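Local coordinates for protein branched-chain-amino-acid aminotransferase (Pseudomonas aeruginosa, PDB 6NST) that transfers the amino group between leucine, isoleucine or valine and 2-oxoglutarate, probably with the help of pyridoxal 5'-phosphate, in branched-chain amino acid biosynthesis, at residues A[205-210]-A[233-238]; A[9-14]-A[120-125]. The protein carries 1 engineered substitution. All coordinates share one frame; numbering follows the deposited sequence.

How the contacts relate
Contact 1 (205-210 with 233-238) and contact 2 (9-14 with 120-125) lie on opposite sides of the chain's centre, their own centres about 39 Å apart, and they share no element. Contact 1 is a surface contact: two parallel strands of the mixed sheet, joined through helix 220-231, with apolar groups on both faces, one of them against that helix, and a lysine and a glutamate exposed at the surface. Contact 2 is mostly buried, pairing the first strand of the chain with a distant one in the antiparallel sheet, beside a second subunit. Backbone bonds carry both pairings, but only contact 2 adds a hydrogen bond to a side chain across the pair, accepted by an aspartate carboxylate, and an aromatic face.

Contact 1 of 2, residues A[205-210]-A[233-238]; sequences DGVIYT and GFKLVE
Strands 207-210 and 235-238 are the two parallel strands of a beta-alpha-beta unit whose helix, 220-231, lies between them in the chain; G233 is the C' residue of the Schellman motif that ends the helix. The strand axes run 4.6 Å apart at 23°. Three backbone hydrogen bonds zip them together. I208 uses both its backbone N and its O: the N gives to K235 O at 2.8 Å, nearly straight, and the O accepts from V237 N at 2.7 Å. The third, T210 N to V237 O, is longer at 3.1 Å and more bent.

Apolar contacts fall on both faces. On the face of I208 and L236, where helix 220-231 packs, I208 splits its branches: CG2, anti to the backbone N, meets L236 CD1 at 3.7 Å, while CD1, at the end of an extended chain, reaches F234 CB, also at 3.7 Å. Helix 279-292 touches both F234 and I208. T210 CG2 touches both L236 CD2 and E238 CG.

Polar ends on this face turn outside the pair: T210 OG1 bonds to I200 O of the neighbouring strand, and E238 OE2 makes a salt bridge with R222 of the helix.

On the other face, V237 CG2 lies 3.9 Å from V207 CG1, and the Y209 ring runs alongside V237, its CD2 3.6 Å from V237 CB.

Contact 2 of 2, residues A[9-14]-A[120-125]; sequences VIWYDG and VIIAAW
W11 loses the most surface here, and V120 and I122 come next. The three sit in the seven-stranded antiparallel sheet, where strand 9-12 pairs with strand 118-126. W11 and I122 form a hydrogen-bonded pair: I122 N gives to W11 O at 2.9 Å, whereas the return bond, W11 N to I122 O, is weak. With CG anti to the backbone N (chi1 -170°), the indole lies alongside I122, whose CG1 is 4.0 Å from W11 CE3. Its six-membered end carries on to V120, where CZ3 meets V120 CG1 at 3.5 Å, the methyl coming in at the ring edge near its plane. Helix 77-89 covers W11 and I122, and Y75 stacks edge-to-face with W11.

V120 is gripped through its backbone by D13: D13 N gives to V120 O, and V120 N gives to D13 OD1 at 2.7 Å and 172°. On the opposite face of the sheet, I121 CG2 makes a CH-pi contact over the Y12 ring, and V26 of the second subunit packs on I121.

D13 OD1 also lies 2.9 Å from V120 O, two acceptors close without a bond. Hydrogen bonds from V120 N to OD1 and between H119 ND1 and OD2 grip both carboxylate oxygens, consistent with an ionised aspartate just past strand 9-12.

Contact 1 of 2, residues A[205-210]-A[233-238]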
loop_
_atom_site.group_PDB
_atom_site.type_symbol
_atom_site.label_atom_id
_atom_site.label_comp_id
_atom_site.label_asym_id
_atom_site.label_seq_id
_atom_site.Cartn_x
_atom_site.Cartn_y
_atom_site.Cartn_z
ATOM N N ASP A 205 -19.037 17.424 19.085
ATOM C CA ASP A 205 -19.004 18.051 20.408
ATOM C C ASP A 205 -18.424 19.463 20.344
ATOM O O ASP A 205 -17.612 19.863 21.181
ATOM C CB ASP A 205 -18.235 17.186 21.409
ATOM C CG ASP A 205 -18.832 15.799 21.553
ATOM O OD1 ASP A 205 -20.071 15.676 21.467
ATOM O OD2 ASP A 205 -18.064 14.832 21.742
ATOM N N GLY A 206 -18.848 20.228 19.338
ATOM C CA GLY A 206 -18.455 21.614 19.206
ATOM C C GLY A 206 -17.062 21.849 18.669
ATOM O O GLY A 206 -16.621 23.004 18.629
ATOM N N VAL A 207 -16.354 20.801 18.255
ATOM C CA VAL A 207 -15.006 20.919 17.712
ATOM C C VAL A 207 -15.054 20.577 16.230
ATOM O O VAL A 207 -15.724 19.621 15.825
ATOM C CB VAL A 207 -14.013 20.010 18.465
ATOM C CG1 VAL A 207 -12.606 20.177 17.910
ATOM C CG2 VAL A 207 -14.044 20.316 19.954
ATOM N N ILE A 208 -14.350 21.363 15.424
ATOM C CA ILE A 208 -14.302 21.150 13.983
ATOM C C ILE A 208 -13.134 20.230 13.660
ATOM O O ILE A 208 -12.009 20.450 14.123
ATOM C CB ILE A 208 -14.175 22.486 13.235
ATOM C CG1 ILE A 208 -15.302 23.434 13.643
ATOM C CG2 ILE A 208 -14.187 22.254 11.731
ATOM C CD1 ILE A 208 -15.142 24.838 13.107
ATOM N N TYR A 209 -13.400 19.195 12.873
ATOM C CA TYR A 209 -12.366 18.305 12.366
ATOM C C TYR A 209 -12.385 18.339 10.845
ATOM O O TYR A 209 -13.449 18.456 10.230
ATOM C CB TYR A 209 -12.564 16.869 12.865
ATOM C CG TYR A 209 -12.528 16.733 14.369
ATOM C CD1 TYR A 209 -13.686 16.862 15.126
ATOM C CD2 TYR A 209 -11.335 16.477 15.035
ATOM C CE1 TYR A 209 -13.660 16.741 16.502
ATOM C CE2 TYR A 209 -11.298 16.353 16.414
ATOM C CZ TYR A 209 -12.464 16.486 17.140
ATOM O OH TYR A 209 -12.437 16.364 18.511
ATOM N N THR A 210 -11.205 18.247 10.243
ATOM C CA THR A 210 -11.078 18.231 8.796
ATOM C C THR A 210 -9.804 17.480 8.448
ATOM O O THR A 210 -8.845 17.499 9.228
ATOM C CB THR A 210 -11.048 19.655 8.211
ATOM O OG1 THR A 210 -11.043 19.594 6.781
ATOM C CG2 THR A 210 -9.817 20.421 8.688
ATOM N N GLY A 233 -13.942 31.790 17.533
ATOM C CA GLY A 233 -13.599 31.044 18.727
ATOM C C GLY A 233 -13.827 29.552 18.644
ATOM O O GLY A 233 -13.939 28.895 19.681
ATOM N N PHE A 234 -13.903 28.996 17.439
ATOM C CA PHE A 234 -14.080 27.562 17.266
ATOM C C PHE A 234 -12.736 26.855 17.330
ATOM O O PHE A 234 -11.734 27.348 16.803
ATOM C CB PHE A 234 -14.766 27.258 15.934
ATOM C CG PHE A 234 -16.247 27.489 15.950
ATOM C CD1 PHE A 234 -17.002 27.141 17.056
ATOM C CD2 PHE A 234 -16.885 28.056 14.860
ATOM C CE1 PHE A 234 -18.367 27.353 17.077
ATOM C CE2 PHE A 234 -18.250 28.272 14.875
ATOM C CZ PHE A 234 -18.991 27.918 15.986
ATOM N N LYS A 235 -12.718 25.701 17.991
ATOM C CA LYS A 235 -11.542 24.845 17.983
ATOM C C LYS A 235 -11.567 23.971 16.736
ATOM O O LYS A 235 -12.589 23.350 16.423
ATOM C CB LYS A 235 -11.494 23.982 19.242
ATOM C CG LYS A 235 -10.286 23.061 19.307
ATOM C CD LYS A 235 -10.315 22.185 20.548
ATOM C CE LYS A 235 -9.115 21.253 20.586
ATOM N NZ LYS A 235 -9.141 20.362 21.778
ATOM N N LEU A 236 -10.447 23.925 16.020
ATOM C CA LEU A 236 -10.353 23.186 14.770
ATOM C C LEU A 236 -9.141 22.267 14.822
ATOM O O LEU A 236 -8.047 22.698 15.196
ATOM C CB LEU A 236 -10.260 24.140 13.574
ATOM C CG LEU A 236 -10.593 23.555 12.200
ATOM C CD1 LEU A 236 -11.338 24.577 11.357
ATOM C CD2 LEU A 236 -9.331 23.088 11.488
ATOM N N VAL A 237 -9.341 21.006 14.444
ATOM C CA VAL A 237 -8.307 19.982 14.500
ATOM C C VAL A 237 -8.142 19.378 13.112
ATOM O O VAL A 237 -9.127 18.968 12.485
ATOM C CB VAL A 237 -8.650 18.887 15.528
ATOM C CG1 VAL A 237 -7.566 17.819 15.556
ATOM C CG2 VAL A 237 -8.851 19.496 16.908
ATOM N N GLU A 238 -6.902 19.329 12.635
ATOM C CA GLU A 238 -6.555 18.641 11.398
ATOM C C GLU A 238 -5.965 17.282 11.753
ATOM O O GLU A 238 -4.962 17.207 12.471
ATOM C CB GLU A 238 -5.560 19.456 10.574
ATOM C CG GLU A 238 -6.115 20.764 10.041
ATOM C CD GLU A 238 -5.057 21.607 9.362
ATOM O OE1 GLU A 238 -3.954 21.753 9.931
ATOM O OE2 GLU A 238 -5.323 22.119 8.255
#

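Contact 2 of 2, residues A[9-14]-A[120-125]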
loop_
_atom_site.group_PDB
_atom_site.type_symbol
_atom_site.label_atom_id
_atom_site.label_comp_id
_atom_site.label_asym_id
_atom_site.label_seq_id
_atom_site.Cartn_x
_atom_site.Cartn_y
_atom_site.Cartn_z
ATOM N N VAL A 9 -17.432 38.405 -24.114
ATOM C CA VAL A 9 -16.027 38.365 -24.491
ATOM C C VAL A 9 -15.281 37.421 -23.560
ATOM O O VAL A 9 -15.699 37.154 -22.432
ATOM C CB VAL A 9 -15.375 39.765 -24.467
ATOM C CG1 VAL A 9 -15.981 40.652 -25.544
ATOM C CG2 VAL A 9 -15.533 40.402 -23.094
ATOM N N ILE A 10 -14.159 36.912 -24.058
ATOM C CA ILE A 10 -13.252 36.077 -23.283
ATOM C C ILE A 10 -11.846 36.626 -23.463
ATOM O O ILE A 10 -11.417 36.887 -24.593
ATOM C CB ILE A 10 -13.313 34.598 -23.716
ATOM C CG1 ILE A 10 -14.696 34.013 -23.437
ATOM C CG2 ILE A 10 -12.236 33.787 -23.011
ATOM C CD1 ILE A 10 -14.888 32.617 -23.987
ATOM N N TRP A 11 -11.138 36.816 -22.354
ATOM C CA TRP A 11 -9.732 37.195 -22.415
ATOM C C TRP A 11 -8.928 36.019 -22.955
ATOM O O TRP A 11 -8.966 34.922 -22.391
ATOM C CB TRP A 11 -9.238 37.606 -21.033
ATOM C CG TRP A 11 -7.881 38.237 -21.017
ATOM C CD1 TRP A 11 -7.597 39.570 -21.100
ATOM C CD2 TRP A 11 -6.623 37.566 -20.888
ATOM N NE1 TRP A 11 -6.238 39.770 -21.037
ATOM C CE2 TRP A 11 -5.617 38.554 -20.909
ATOM C CE3 TRP A 11 -6.246 36.225 -20.762
ATOM C CZ2 TRP A 11 -4.263 38.243 -20.800
ATOM C CZ3 TRP A 11 -4.902 35.920 -20.661
ATOM C CH2 TRP A 11 -3.927 36.922 -20.681
ATOM N N TYR A 12 -8.213 36.244 -24.053
ATOM C CA TYR A 12 -7.530 35.169 -24.773
ATOM C C TYR A 12 -6.158 35.688 -25.193
ATOM O O TYR A 12 -6.040 36.414 -26.186
ATOM C CB TYR A 12 -8.354 34.720 -25.975
ATOM C CG TYR A 12 -7.968 33.384 -26.576
ATOM C CD1 TYR A 12 -6.748 32.785 -26.292
ATOM C CD2 TYR A 12 -8.831 32.726 -27.442
ATOM C CE1 TYR A 12 -6.405 31.566 -26.849
ATOM C CE2 TYR A 12 -8.497 31.512 -28.002
ATOM C CZ TYR A 12 -7.284 30.934 -27.703
ATOM O OH TYR A 12 -6.955 29.722 -28.264
ATOM N N ASP A 13 -5.132 35.318 -24.426
ATOM C CA ASP A 13 -3.733 35.590 -24.758
ATOM C C ASP A 13 -3.476 37.088 -24.952
ATOM O O ASP A 13 -2.970 37.533 -25.985
ATOM C CB ASP A 13 -3.303 34.793 -25.996
ATOM C CG ASP A 13 -3.228 33.301 -25.735
ATOM O OD1 ASP A 13 -3.432 32.886 -24.575
ATOM O OD2 ASP A 13 -2.963 32.542 -26.688
ATOM N N GLY A 14 -3.815 37.861 -23.923
ATOM C CA GLY A 14 -3.517 39.277 -23.897
ATOM C C GLY A 14 -4.598 40.182 -24.448
ATOM O O GLY A 14 -4.521 41.401 -24.252
ATOM N N VAL A 120 -3.367 31.172 -22.515
ATOM C CA VAL A 120 -4.132 31.479 -21.310
ATOM C C VAL A 120 -5.482 32.046 -21.726
ATOM O O VAL A 120 -5.547 32.939 -22.577
ATOM C CB VAL A 120 -3.390 32.477 -20.399
ATOM C CG1 VAL A 120 -4.216 32.784 -19.162
ATOM C CG2 VAL A 120 -2.022 31.938 -20.013
ATOM N N ILE A 121 -6.558 31.535 -21.126
ATOM C CA ILE A 121 -7.901 32.059 -21.354
ATOM C C ILE A 121 -8.580 32.288 -20.014
ATOM O O ILE A 121 -8.369 31.545 -19.051
ATOM C CB ILE A 121 -8.763 31.125 -22.237
ATOM C CG1 ILE A 121 -8.810 29.707 -21.649
ATOM C CG2 ILE A 121 -8.248 31.119 -23.657
ATOM C CD1 ILE A 121 -10.111 29.389 -20.922
ATOM N N ILE A 122 -9.386 33.347 -19.951
ATOM C CA ILE A 122 -10.138 33.657 -18.740
ATOM C C ILE A 122 -11.577 33.968 -19.128
ATOM O O ILE A 122 -11.877 35.063 -19.619
ATOM C CB ILE A 122 -9.520 34.828 -17.953
ATOM C CG1 ILE A 122 -8.049 34.537 -17.643
ATOM C CG2 ILE A 122 -10.294 35.064 -16.662
ATOM C CD1 ILE A 122 -7.339 35.652 -16.929
ATOM N N ALA A 123 -12.474 33.014 -18.894
ATOM C CA ALA A 123 -13.884 33.150 -19.222
ATOM C C ALA A 123 -14.698 33.335 -17.949
ATOM O O ALA A 123 -14.407 32.717 -16.920
ATOM C CB ALA A 123 -14.388 31.925 -19.990
ATOM N N ALA A 124 -15.722 34.186 -18.027
ATOM C CA ALA A 124 -16.584 34.475 -16.890
ATOM C C ALA A 124 -18.033 34.463 -17.346
ATOM O O ALA A 124 -18.372 35.076 -18.362
ATOM C CB ALA A 124 -16.233 35.828 -16.258
ATOM N N TRP A 125 -18.881 33.763 -16.596
ATOM C CA TRP A 125 -20.300 33.681 -16.901
ATOM C C TRP A 125 -21.094 33.805 -15.610
ATOM O O TRP A 125 -20.589 33.532 -14.518
ATOM C CB TRP A 125 -20.650 32.373 -17.624
ATOM C CG TRP A 125 -20.203 31.141 -16.897
ATOM C CD1 TRP A 125 -20.898 30.453 -15.949
ATOM C CD2 TRP A 125 -18.958 30.449 -17.064
ATOM N NE1 TRP A 125 -20.165 29.375 -15.512
ATOM C CE2 TRP A 125 -18.971 29.350 -16.182
ATOM C CE3 TRP A 125 -17.837 30.650 -17.876
ATOM C CZ2 TRP A 125 -17.905 28.457 -16.088
ATOM C CZ3 TRP A 125 -16.779 29.761 -17.779
ATOM C CH2 TRP A 125 -16.821 28.680 -16.890
#